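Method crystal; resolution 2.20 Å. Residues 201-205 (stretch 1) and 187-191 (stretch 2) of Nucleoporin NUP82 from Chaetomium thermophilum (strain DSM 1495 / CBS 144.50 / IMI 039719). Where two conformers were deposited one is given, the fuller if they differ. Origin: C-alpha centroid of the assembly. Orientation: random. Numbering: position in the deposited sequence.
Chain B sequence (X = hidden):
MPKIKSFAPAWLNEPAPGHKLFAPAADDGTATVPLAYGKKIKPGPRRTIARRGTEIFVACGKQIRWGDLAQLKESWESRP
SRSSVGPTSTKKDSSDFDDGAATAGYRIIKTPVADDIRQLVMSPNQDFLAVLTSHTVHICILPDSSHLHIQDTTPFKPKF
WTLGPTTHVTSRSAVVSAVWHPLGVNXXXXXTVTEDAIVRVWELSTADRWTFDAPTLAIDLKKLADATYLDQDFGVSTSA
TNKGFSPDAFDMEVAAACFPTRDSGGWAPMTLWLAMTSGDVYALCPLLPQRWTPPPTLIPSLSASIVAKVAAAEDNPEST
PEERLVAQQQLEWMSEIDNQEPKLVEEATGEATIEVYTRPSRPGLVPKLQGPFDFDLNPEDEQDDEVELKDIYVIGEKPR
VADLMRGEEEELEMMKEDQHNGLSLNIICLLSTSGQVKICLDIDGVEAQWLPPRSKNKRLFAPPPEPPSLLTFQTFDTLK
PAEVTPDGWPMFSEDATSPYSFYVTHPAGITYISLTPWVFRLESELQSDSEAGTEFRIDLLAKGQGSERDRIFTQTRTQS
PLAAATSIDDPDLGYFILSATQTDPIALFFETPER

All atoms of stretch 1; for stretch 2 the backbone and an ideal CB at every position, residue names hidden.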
# COMPACT_ATOMS: atom_id res chain seq x y z
N VAL B 201 2.88 -7.71 9.16
CA VAL B 201 2.64 -6.96 10.38
C VAL B 201 3.71 -7.30 11.43
O VAL B 201 3.85 -8.46 11.83
CB VAL B 201 1.25 -7.25 10.96
CG1 VAL B 201 0.99 -6.41 12.21
CG2 VAL B 201 0.16 -6.99 9.91
N TRP B 202 4.46 -6.29 11.86
CA TRP B 202 5.48 -6.45 12.90
C TRP B 202 5.04 -5.72 14.16
O TRP B 202 4.69 -4.54 14.11
CB TRP B 202 6.83 -5.90 12.44
CG TRP B 202 7.19 -6.25 11.03
CD1 TRP B 202 6.71 -5.67 9.89
CD2 TRP B 202 8.14 -7.24 10.60
NE1 TRP B 202 7.29 -6.25 8.78
CE2 TRP B 202 8.17 -7.21 9.20
CE3 TRP B 202 8.96 -8.14 11.28
CZ2 TRP B 202 8.99 -8.06 8.45
CZ3 TRP B 202 9.78 -8.98 10.54
CH2 TRP B 202 9.79 -8.93 9.14
N GLU B 203 5.06 -6.42 15.29
CA GLU B 203 4.69 -5.83 16.57
C GLU B 203 5.91 -5.73 17.47
O GLU B 203 6.30 -6.70 18.13
CB GLU B 203 3.58 -6.64 17.23
CG GLU B 203 2.29 -6.65 16.41
CD GLU B 203 1.20 -7.50 17.03
OE1 GLU B 203 0.86 -7.28 18.21
OE2 GLU B 203 0.69 -8.40 16.33
N LEU B 204 6.51 -4.54 17.50
CA LEU B 204 7.85 -4.36 18.04
C LEU B 204 7.89 -4.19 19.56
O LEU B 204 7.05 -3.51 20.15
CB LEU B 204 8.51 -3.14 17.38
CG LEU B 204 8.45 -3.12 15.86
CD1 LEU B 204 9.08 -1.85 15.32
CD2 LEU B 204 9.12 -4.36 15.27
N SER B 205 8.90 -4.81 20.17
CA SER B 205 9.20 -4.62 21.58
C SER B 205 10.72 -4.67 21.75
O SER B 205 11.36 -5.66 21.39
CB SER B 205 8.53 -5.69 22.44
OG SER B 205 8.91 -5.56 23.80
N UNK B 187 1.87 2.48 19.51
CA UNK B 187 2.29 2.89 18.18
C UNK B 187 3.54 2.16 17.74
O UNK B 187 4.37 2.71 17.02
CB UNK B 187 2.53 4.40 18.14
N UNK B 188 3.68 0.91 18.17
CA UNK B 188 4.86 0.10 17.86
C UNK B 188 4.55 -1.06 16.91
O UNK B 188 5.39 -1.93 16.70
CB UNK B 188 5.46 -0.45 19.15
N UNK B 189 3.35 -1.06 16.34
CA UNK B 189 2.99 -2.04 15.32
C UNK B 189 3.21 -1.46 13.93
O UNK B 189 2.64 -0.42 13.58
CB UNK B 189 1.54 -2.49 15.49
N UNK B 190 4.05 -2.13 13.15
CA UNK B 190 4.43 -1.66 11.82
C UNK B 190 3.98 -2.62 10.72
O UNK B 190 4.05 -3.83 10.88
CB UNK B 190 5.95 -1.46 11.75
N UNK B 191 3.50 -2.05 9.62
CA UNK B 191 3.12 -2.83 8.45
C UNK B 191 4.08 -2.51 7.31
O UNK B 191 4.24 -1.35 6.93
CB UNK B 191 1.67 -2.54 8.04

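Residues 201-203 and 189-191 run as neighbouring antiparallel strands, their axes 4.6 Å apart at closest approach, so the side chains of stretch 2 lie beside those of stretch 1 on the two faces of a sheet.

Position 187 lies beyond the paired region, and an ideal CB there has nothing of stretch 1 within 5.5 Å. Stretch 1 therefore sets no preference, but phi/psi of 60/33 favours glycine, which has no CB to strain such a backbone. The residue is Gly 187.

At position 188 the backbone carbonyl is already engaged, since the N of Leu 204 donates to the O of 188 at 3.0 Å. CA-to-CB points sideways, and the ideal CB is 3.6 Å from Leu 204 O. Beyond it stretch 1 presents no pocket or charge that would select a particular end group, and many polar or moderately large side chains would suit. The deposited residue is His 188, with chi1 in the m well. Its CB approaches Leu 204 CB to 4.4 Å, while the end of the side chain leads away and NE2 is hydrogen-bonded elsewhere in the structure.

Position 189 is a non-hydrogen-bonded pair with Glu 203, the CA atoms being 4.3 Å apart. Its CA makes a CA-H...O contact with Trp 202 O at 3.3 Å. The CB shares a face with Val 201 and Glu 203, 4.3 Å from Glu 203 CG and 5.1 Å from Val 201 CG1. Small or apolar residues fit this setting. It is Ala 189, whose methyl group packs against the aliphatic part of Glu 203.

Position 190 faces Trp 202 in a hydrogen-bonded pair. Its N donates to Trp 202 O and its O accepts from Trp 202 N, both at 2.7 Å and nearly linear. The CB lies on the same side of the sheet as the Trp 202 side chain, 4.8 Å from Leu 204 CD1, where an aliphatic or aromatic group would suit. Leu 190, with chi1 t and chi2 p, supplies a branched aliphatic chain and has the largest area covered by stretch 1 of any residue in stretch 2.

Position 191 pairs with Val 201 without hydrogen bonds, CA to CA 4.6 Å. Its CB is 5.1 Å from Val 201 CG2, leaving room for a further carbon; valine, isoleucine or threonine would fit the extended backbone. Val 191 places its CG2 4.3 Å from Val 201 CG2, an apolar contact across the strands.

Stretch 2, residues 187-191: GHALV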
# COMPACT_ATOMS: atom_id res chain seq x y z
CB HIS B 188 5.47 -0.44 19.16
CG HIS B 188 6.12 0.61 20.00
ND1 HIS B 188 6.46 0.40 21.32
CD2 HIS B 188 6.50 1.88 19.71
CE1 HIS B 188 7.02 1.49 21.80
NE2 HIS B 188 7.06 2.40 20.85
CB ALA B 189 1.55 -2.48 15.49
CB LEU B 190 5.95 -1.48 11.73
CG LEU B 190 6.51 -0.98 10.39
CD1 LEU B 190 6.05 0.44 10.10
CD2 LEU B 190 8.02 -1.07 10.38
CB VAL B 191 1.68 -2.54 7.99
CG1 VAL B 191 1.34 -3.34 6.74
CG2 VAL B 191 0.69 -2.85 9.10
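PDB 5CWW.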